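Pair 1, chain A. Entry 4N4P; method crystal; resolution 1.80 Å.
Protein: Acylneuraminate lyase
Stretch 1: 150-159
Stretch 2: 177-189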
# COMPACT_ATOMS: atom_id res chain seq x y z
N SER A 150 16.82 -3.29 -3.42
CA SER A 150 17.76 -2.25 -3.79
C SER A 150 18.36 -2.55 -5.16
O SER A 150 18.38 -3.71 -5.61
CB SER A 150 18.86 -2.09 -2.74
OG SER A 150 19.93 -2.98 -2.99
N THR A 151 18.84 -1.50 -5.83
CA THR A 151 19.55 -1.64 -7.10
C THR A 151 20.76 -2.56 -6.95
O THR A 151 21.03 -3.39 -7.83
CB THR A 151 19.99 -0.27 -7.64
OG1 THR A 151 18.87 0.62 -7.61
CG2 THR A 151 20.50 -0.39 -9.08
N ASP A 152 21.48 -2.41 -5.84
CA ASP A 152 22.69 -3.20 -5.59
C ASP A 152 22.38 -4.67 -5.33
O ASP A 152 23.12 -5.56 -5.76
CB ASP A 152 23.51 -2.60 -4.43
CG ASP A 152 24.23 -1.30 -4.82
OD1 ASP A 152 24.30 -0.95 -6.02
OD2 ASP A 152 24.74 -0.63 -3.90
N GLN A 153 21.27 -4.92 -4.64
CA GLN A 153 20.88 -6.28 -4.26
C GLN A 153 20.44 -7.05 -5.51
O GLN A 153 20.73 -8.24 -5.65
CB GLN A 153 19.73 -6.21 -3.27
CG GLN A 153 19.71 -7.29 -2.21
CD GLN A 153 18.54 -7.11 -1.25
OE1 GLN A 153 18.04 -5.99 -1.06
NE2 GLN A 153 18.09 -8.21 -0.65
N PHE A 154 19.77 -6.35 -6.43
CA PHE A 154 19.34 -6.96 -7.67
C PHE A 154 20.54 -7.35 -8.54
O PHE A 154 20.49 -8.33 -9.28
CB PHE A 154 18.39 -6.03 -8.42
CG PHE A 154 17.69 -6.69 -9.55
CD1 PHE A 154 16.73 -7.67 -9.32
CD2 PHE A 154 17.99 -6.33 -10.85
CE1 PHE A 154 16.08 -8.28 -10.37
CE2 PHE A 154 17.32 -6.94 -11.92
CZ PHE A 154 16.37 -7.91 -11.68
N GLY A 155 21.62 -6.59 -8.40
CA GLY A 155 22.85 -6.86 -9.14
C GLY A 155 23.49 -8.18 -8.78
O GLY A 155 24.15 -8.79 -9.62
N LYS A 156 23.27 -8.63 -7.55
CA LYS A 156 23.71 -9.96 -7.14
C LYS A 156 23.01 -11.06 -7.95
O LYS A 156 23.63 -12.07 -8.29
CB LYS A 156 23.47 -10.18 -5.65
CG LYS A 156 24.32 -9.27 -4.74
CD LYS A 156 23.85 -9.39 -3.30
CE LYS A 156 24.03 -8.08 -2.53
NZ LYS A 156 22.96 -7.95 -1.47
N LEU A 157 21.73 -10.86 -8.26
CA LEU A 157 21.02 -11.81 -9.12
C LEU A 157 21.53 -11.71 -10.54
O LEU A 157 21.70 -12.72 -11.21
CB LEU A 157 19.49 -11.59 -9.07
CG LEU A 157 18.73 -11.72 -7.74
CD1 LEU A 157 17.25 -11.28 -7.94
CD2 LEU A 157 18.80 -13.16 -7.18
N LEU A 158 21.80 -10.48 -11.00
CA LEU A 158 22.28 -10.25 -12.37
C LEU A 158 23.64 -10.89 -12.63
O LEU A 158 24.00 -11.13 -13.79
CB LEU A 158 22.37 -8.74 -12.67
CG LEU A 158 21.02 -8.03 -12.82
CD1 LEU A 158 21.15 -6.49 -12.87
CD2 LEU A 158 20.31 -8.57 -14.07
N GLU A 159 24.38 -11.14 -11.57
CA GLU A 159 25.74 -11.68 -11.68
C GLU A 159 25.80 -13.20 -11.76
O GLU A 159 26.84 -13.78 -12.07
CB GLU A 159 26.57 -11.25 -10.48
CG GLU A 159 27.24 -9.92 -10.70
CD GLU A 159 27.77 -9.36 -9.41
OE1 GLU A 159 28.10 -10.15 -8.47
OE2 GLU A 159 27.86 -8.11 -9.33
N GLU A 177 15.50 3.38 -14.31
CA GLU A 177 16.55 4.32 -14.65
C GLU A 177 17.82 3.96 -13.86
O GLU A 177 18.92 3.96 -14.41
CB GLU A 177 16.11 5.76 -14.36
CG GLU A 177 17.19 6.81 -14.63
CD GLU A 177 18.11 7.01 -13.42
OE1 GLU A 177 17.64 6.91 -12.27
OE2 GLU A 177 19.31 7.28 -13.63
N ARG A 178 17.64 3.64 -12.58
CA ARG A 178 18.77 3.27 -11.72
C ARG A 178 19.47 2.02 -12.21
O ARG A 178 20.71 1.94 -12.15
CB ARG A 178 18.30 3.06 -10.27
CG ARG A 178 17.73 4.30 -9.56
CD ARG A 178 18.84 5.30 -9.13
NE ARG A 178 19.36 6.08 -10.25
CZ ARG A 178 20.50 6.79 -10.22
NH1 ARG A 178 21.24 6.84 -9.11
NH2 ARG A 178 20.89 7.44 -11.31
N LEU A 179 18.70 1.02 -12.65
CA LEU A 179 19.28 -0.21 -13.21
C LEU A 179 20.09 0.08 -14.46
O LEU A 179 21.20 -0.44 -14.63
CB LEU A 179 18.18 -1.22 -13.56
CG LEU A 179 17.55 -1.87 -12.34
CD1 LEU A 179 16.28 -2.71 -12.72
CD2 LEU A 179 18.60 -2.72 -11.59
N MET A 180 19.53 0.92 -15.33
CA MET A 180 20.20 1.26 -16.58
C MET A 180 21.51 2.00 -16.29
O MET A 180 22.50 1.80 -17.00
CB MET A 180 19.29 2.11 -17.47
CG MET A 180 18.10 1.31 -18.04
SD MET A 180 18.55 -0.08 -19.09
CE MET A 180 19.10 0.77 -20.55
N SER A 181 21.51 2.85 -15.27
CA SER A 181 22.71 3.58 -14.89
C SER A 181 23.79 2.61 -14.37
O SER A 181 24.95 2.70 -14.76
CB SER A 181 22.39 4.62 -13.81
OG SER A 181 23.56 5.37 -13.50
N LYS A 182 23.38 1.67 -13.53
CA LYS A 182 24.34 0.81 -12.81
C LYS A 182 24.84 -0.36 -13.66
O LYS A 182 26.00 -0.81 -13.49
CB LYS A 182 23.75 0.34 -11.47
CG LYS A 182 24.68 -0.50 -10.60
CD LYS A 182 25.71 0.37 -9.83
CE LYS A 182 26.49 -0.48 -8.81
NZ LYS A 182 27.64 0.27 -8.23
N TYR A 183 24.01 -0.83 -14.58
CA TYR A 183 24.31 -2.07 -15.30
C TYR A 183 24.28 -1.89 -16.83
O TYR A 183 23.48 -2.52 -17.52
CB TYR A 183 23.36 -3.21 -14.85
CG TYR A 183 23.39 -3.43 -13.35
CD1 TYR A 183 24.46 -4.10 -12.73
CD2 TYR A 183 22.35 -2.97 -12.55
CE1 TYR A 183 24.48 -4.27 -11.33
CE2 TYR A 183 22.36 -3.14 -11.18
CZ TYR A 183 23.43 -3.79 -10.58
OH TYR A 183 23.43 -3.95 -9.21
N PRO A 184 25.16 -1.04 -17.37
CA PRO A 184 25.11 -0.75 -18.80
C PRO A 184 25.40 -1.95 -19.71
O PRO A 184 24.98 -1.95 -20.87
CB PRO A 184 26.20 0.33 -18.99
CG PRO A 184 27.15 0.08 -17.84
CD PRO A 184 26.28 -0.33 -16.69
N ASP A 185 26.08 -2.97 -19.20
CA ASP A 185 26.35 -4.16 -20.04
C ASP A 185 25.42 -5.34 -19.75
O ASP A 185 25.68 -6.48 -20.17
CB ASP A 185 27.83 -4.57 -19.97
CG ASP A 185 28.30 -5.30 -21.25
OD1 ASP A 185 29.45 -5.80 -21.24
OD2 ASP A 185 27.54 -5.37 -22.28
N LYS A 186 24.34 -5.07 -19.01
CA LYS A 186 23.31 -6.07 -18.86
C LYS A 186 22.16 -5.66 -19.79
O LYS A 186 22.00 -4.47 -20.11
CB LYS A 186 22.82 -6.22 -17.41
CG LYS A 186 23.87 -6.79 -16.44
CD LYS A 186 24.12 -8.28 -16.68
CE LYS A 186 25.30 -8.75 -15.83
NZ LYS A 186 25.62 -10.20 -15.96
N LEU A 187 21.42 -6.66 -20.25
CA LEU A 187 20.32 -6.43 -21.17
C LEU A 187 19.02 -6.31 -20.38
O LEU A 187 18.69 -7.18 -19.61
CB LEU A 187 20.21 -7.58 -22.17
CG LEU A 187 19.01 -7.57 -23.13
CD1 LEU A 187 19.10 -6.35 -24.08
CD2 LEU A 187 19.00 -8.84 -23.91
N PHE A 188 18.28 -5.22 -20.58
CA PHE A 188 17.01 -5.06 -19.89
C PHE A 188 15.94 -5.02 -20.96
O PHE A 188 15.92 -4.10 -21.78
CB PHE A 188 17.01 -3.77 -19.02
CG PHE A 188 17.91 -3.87 -17.84
CD1 PHE A 188 17.44 -4.42 -16.64
CD2 PHE A 188 19.23 -3.46 -17.92
CE1 PHE A 188 18.29 -4.56 -15.53
CE2 PHE A 188 20.09 -3.59 -16.83
CZ PHE A 188 19.62 -4.13 -15.63
N MET A 189 15.07 -6.04 -20.96
CA MET A 189 13.95 -6.10 -21.87
C MET A 189 12.77 -5.38 -21.18
O MET A 189 12.38 -5.75 -20.06
CB MET A 189 13.64 -7.56 -22.22
CG MET A 189 14.79 -8.24 -23.01
SD MET A 189 15.11 -7.48 -24.63
CE MET A 189 13.77 -8.12 -25.63

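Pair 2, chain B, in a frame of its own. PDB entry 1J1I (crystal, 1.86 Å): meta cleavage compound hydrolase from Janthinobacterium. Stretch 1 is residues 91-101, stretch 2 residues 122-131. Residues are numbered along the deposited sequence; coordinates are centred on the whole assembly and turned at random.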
# COMPACT_ATOMS: atom_id res chain seq x y z
N ARG B 91 -27.74 8.54 -4.92
CA ARG B 91 -26.70 8.71 -3.91
C ARG B 91 -25.54 9.51 -4.49
O ARG B 91 -24.93 10.33 -3.79
CB ARG B 91 -26.19 7.35 -3.41
CG ARG B 91 -27.07 6.68 -2.35
CD ARG B 91 -26.45 5.37 -1.87
NE ARG B 91 -26.49 4.35 -2.92
CZ ARG B 91 -27.56 3.61 -3.20
NH1 ARG B 91 -28.68 3.78 -2.52
NH2 ARG B 91 -27.51 2.72 -4.18
N ILE B 92 -25.22 9.28 -5.76
CA ILE B 92 -24.14 10.02 -6.41
C ILE B 92 -24.50 11.50 -6.46
O ILE B 92 -23.69 12.37 -6.10
CB ILE B 92 -23.89 9.50 -7.84
CG1 ILE B 92 -23.31 8.08 -7.78
CG2 ILE B 92 -22.95 10.45 -8.59
CD1 ILE B 92 -23.21 7.39 -9.12
N ARG B 93 -25.73 11.80 -6.89
CA ARG B 93 -26.19 13.18 -6.98
C ARG B 93 -26.15 13.83 -5.60
O ARG B 93 -25.76 14.99 -5.46
CB ARG B 93 -27.62 13.24 -7.52
CG ARG B 93 -28.14 14.67 -7.68
CD ARG B 93 -29.66 14.69 -7.76
NE ARG B 93 -30.18 13.80 -8.79
CZ ARG B 93 -31.47 13.54 -8.98
NH1 ARG B 93 -31.85 12.72 -9.95
NH2 ARG B 93 -32.38 14.12 -8.21
N HIS B 94 -26.56 13.07 -4.59
CA HIS B 94 -26.56 13.60 -3.23
C HIS B 94 -25.16 14.02 -2.80
O HIS B 94 -24.97 15.11 -2.27
CB HIS B 94 -27.11 12.57 -2.23
CG HIS B 94 -26.95 12.99 -0.80
ND1 HIS B 94 -26.13 12.32 0.08
CD2 HIS B 94 -27.47 14.03 -0.11
CE1 HIS B 94 -26.15 12.92 1.25
NE2 HIS B 94 -26.96 13.96 1.17
N LEU B 95 -24.18 13.14 -3.02
CA LEU B 95 -22.80 13.45 -2.64
C LEU B 95 -22.34 14.69 -3.40
O LEU B 95 -21.65 15.55 -2.85
CB LEU B 95 -21.89 12.25 -2.93
CG LEU B 95 -20.39 12.43 -2.70
CD1 LEU B 95 -20.14 12.93 -1.27
CD2 LEU B 95 -19.67 11.10 -2.93
N HIS B 96 -22.72 14.78 -4.67
CA HIS B 96 -22.37 15.93 -5.50
C HIS B 96 -22.93 17.20 -4.87
O HIS B 96 -22.22 18.20 -4.72
CB HIS B 96 -22.92 15.75 -6.92
CG HIS B 96 -23.03 17.03 -7.70
ND1 HIS B 96 -24.06 17.92 -7.53
CD2 HIS B 96 -22.23 17.56 -8.66
CE1 HIS B 96 -23.91 18.94 -8.35
NE2 HIS B 96 -22.80 18.75 -9.05
N ASP B 97 -24.21 17.15 -4.49
CA ASP B 97 -24.88 18.30 -3.88
C ASP B 97 -24.27 18.66 -2.52
O ASP B 97 -24.13 19.84 -2.19
CB ASP B 97 -26.39 18.03 -3.74
CG ASP B 97 -27.08 17.86 -5.10
OD1 ASP B 97 -26.49 18.20 -6.14
OD2 ASP B 97 -28.24 17.38 -5.12
N PHE B 98 -23.90 17.66 -1.73
CA PHE B 98 -23.29 17.91 -0.43
C PHE B 98 -21.97 18.65 -0.61
O PHE B 98 -21.71 19.64 0.06
CB PHE B 98 -23.04 16.59 0.31
CG PHE B 98 -22.30 16.76 1.61
CD1 PHE B 98 -20.94 16.46 1.69
CD2 PHE B 98 -22.96 17.21 2.76
CE1 PHE B 98 -20.24 16.61 2.89
CE2 PHE B 98 -22.27 17.37 3.96
CZ PHE B 98 -20.90 17.07 4.03
N ILE B 99 -21.15 18.16 -1.53
CA ILE B 99 -19.87 18.81 -1.79
C ILE B 99 -20.07 20.27 -2.17
O ILE B 99 -19.43 21.16 -1.61
CB ILE B 99 -19.10 18.06 -2.91
CG1 ILE B 99 -18.64 16.69 -2.38
CG2 ILE B 99 -17.90 18.87 -3.36
CD1 ILE B 99 -18.06 15.78 -3.43
N LYS B 100 -20.98 20.52 -3.11
CA LYS B 100 -21.27 21.89 -3.55
C LYS B 100 -21.81 22.75 -2.41
O LYS B 100 -21.43 23.91 -2.27
CB LYS B 100 -22.30 21.87 -4.69
CG LYS B 100 -21.87 21.06 -5.91
CD LYS B 100 -20.61 21.61 -6.53
CE LYS B 100 -20.84 22.98 -7.14
NZ LYS B 100 -21.89 22.94 -8.19
N ALA B 101 -22.70 22.18 -1.60
CA ALA B 101 -23.30 22.89 -0.48
C ALA B 101 -22.29 23.23 0.62
O ALA B 101 -22.47 24.20 1.37
CB ALA B 101 -24.45 22.07 0.11
N GLY B 122 -18.51 7.00 -8.29
CA GLY B 122 -19.46 7.59 -9.21
C GLY B 122 -19.23 9.08 -9.38
O GLY B 122 -19.23 9.61 -10.50
N VAL B 123 -19.05 9.78 -8.26
CA VAL B 123 -18.80 11.22 -8.30
C VAL B 123 -17.47 11.51 -9.00
O VAL B 123 -17.32 12.51 -9.70
CB VAL B 123 -18.77 11.82 -6.86
CG1 VAL B 123 -18.23 13.24 -6.90
CG2 VAL B 123 -20.19 11.83 -6.27
N SER B 124 -16.50 10.62 -8.81
CA SER B 124 -15.19 10.79 -9.42
C SER B 124 -15.22 10.66 -10.94
O SER B 124 -14.29 11.09 -11.62
CB SER B 124 -14.19 9.80 -8.83
OG SER B 124 -13.97 10.10 -7.46
N VAL B 125 -16.29 10.06 -11.47
CA VAL B 125 -16.41 9.92 -12.92
C VAL B 125 -17.33 11.01 -13.49
O VAL B 125 -17.00 11.65 -14.49
CB VAL B 125 -16.95 8.53 -13.32
CG1 VAL B 125 -17.27 8.51 -14.83
CG2 VAL B 125 -15.90 7.47 -12.99
N LEU B 126 -18.49 11.20 -12.85
CA LEU B 126 -19.45 12.21 -13.31
C LEU B 126 -19.10 13.65 -12.96
O LEU B 126 -19.47 14.57 -13.69
CB LEU B 126 -20.85 11.91 -12.74
CG LEU B 126 -21.73 10.85 -13.40
CD1 LEU B 126 -21.10 9.49 -13.29
CD2 LEU B 126 -23.10 10.85 -12.74
N HIS B 127 -18.41 13.86 -11.85
CA HIS B 127 -18.07 15.22 -11.42
C HIS B 127 -16.64 15.33 -10.90
O HIS B 127 -16.41 15.87 -9.82
CB HIS B 127 -19.04 15.65 -10.32
CG HIS B 127 -20.47 15.33 -10.60
ND1 HIS B 127 -21.19 15.94 -11.60
CD2 HIS B 127 -21.31 14.43 -10.03
CE1 HIS B 127 -22.42 15.45 -11.62
NE2 HIS B 127 -22.51 14.53 -10.68
N SER B 128 -15.68 14.84 -11.68
CA SER B 128 -14.29 14.85 -11.26
C SER B 128 -13.67 16.22 -11.02
O SER B 128 -12.65 16.32 -10.34
CB SER B 128 -13.42 14.07 -12.27
OG SER B 128 -13.34 14.73 -13.51
N GLU B 129 -14.28 17.28 -11.55
CA GLU B 129 -13.74 18.61 -11.34
C GLU B 129 -13.83 19.01 -9.86
O GLU B 129 -13.22 19.98 -9.43
CB GLU B 129 -14.45 19.65 -12.22
CG GLU B 129 -15.89 19.98 -11.84
CD GLU B 129 -16.90 18.94 -12.28
OE1 GLU B 129 -16.52 17.97 -12.98
OE2 GLU B 129 -18.09 19.09 -11.94
N LEU B 130 -14.60 18.25 -9.09
CA LEU B 130 -14.77 18.51 -7.67
C LEU B 130 -13.82 17.65 -6.84
O LEU B 130 -13.61 17.92 -5.65
CB LEU B 130 -16.19 18.14 -7.23
CG LEU B 130 -17.39 18.81 -7.90
CD1 LEU B 130 -18.67 18.18 -7.37
CD2 LEU B 130 -17.36 20.31 -7.62
N VAL B 131 -13.24 16.63 -7.47
CA VAL B 131 -12.39 15.68 -6.76
C VAL B 131 -10.89 15.74 -7.04
O VAL B 131 -10.46 15.82 -8.19
CB VAL B 131 -12.87 14.24 -7.04
CG1 VAL B 131 -12.19 13.25 -6.11
CG2 VAL B 131 -14.39 14.18 -6.88

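What backbone arrangement do the two pairs share? In each, a helix is crossed by the end of a second helix, which then leaves helical geometry and continues alongside. The helix axes approach to 10.4 Å at -59° in pair 1 and to 9.5 Å at -74° in pair 2, and the central residues superpose with an RMSD of 0.9 Å. Tyr A183 and His B127, each the first residue after its helix to leave helical phi/psi, fall together.

How is the close crossing filled at its start? Thr A151 matches Ile B92, and both point toward the other stretch with chi1 in m. Thr A151 OG1 lies 3.7 Å from Arg A178 CB, while the longer Ile B92 places its CD1 3.8 Å from Gly B122 CA. Arg A178 and Gly B122 are counterparts; an ideal CB on Gly B122 would sit 2.4 Å from Ile B92 CD1. Leu A179 CD2 reaches Phe A154 CD2 at 3.7 Å; Leu B95, the counterpart of Phe A154 and likewise pointing toward the other stretch, is met at its CD2 by CG2 of Val B123, the shorter counterpart of Leu A179, at 3.5 Å. Val B123 sits as a knob among Ile B92, Leu B95, His B96 and Ile B99. Lys A182 and Leu B126 also match and point toward the other stretch: Lys A182 CB lies 4.1 Å from Thr A151 CG2, and Leu B126 CD2 lies 4.2 Å from Ile B92 CG2.

What happens where the second helix ends? In pair 1, Gly A155 leaves room for Tyr A183, whose OH is 3.0 Å from Gly A155 CA; an ideal CB on the glycine would lie 1.9 Å from that OH. The hydroxyl can therefore reach the helix backbone and donate a hydrogen bond, Tyr A183 OH to Thr A151 O, 2.8 Å. In pair 2 the glycine position is taken by His B96, which packs against the smaller ring of His B127. His B96 turns its edge to the face of His B127, with CD2 of His B96 3.4 Å from CG of His B127, and no hydrogen bond crosses between the stretches.

How is the far end closed? Leu A158 matches Ile B99, both pointing toward the other stretch. Leu A158 CD1 lies over one face of the Tyr A183 ring, 3.7 Å from Tyr A183 CD2, whereas Ile B99 CG2 packs 4.1 Å from Leu B130 CD1. Lys A186, the counterpart of Leu B130, also points inward, but its NZ donates to Leu A158 O at 2.9 Å. Leu B130 answers with apolar contact, its CD1 also meeting His B96 CD2 at 3.8 Å.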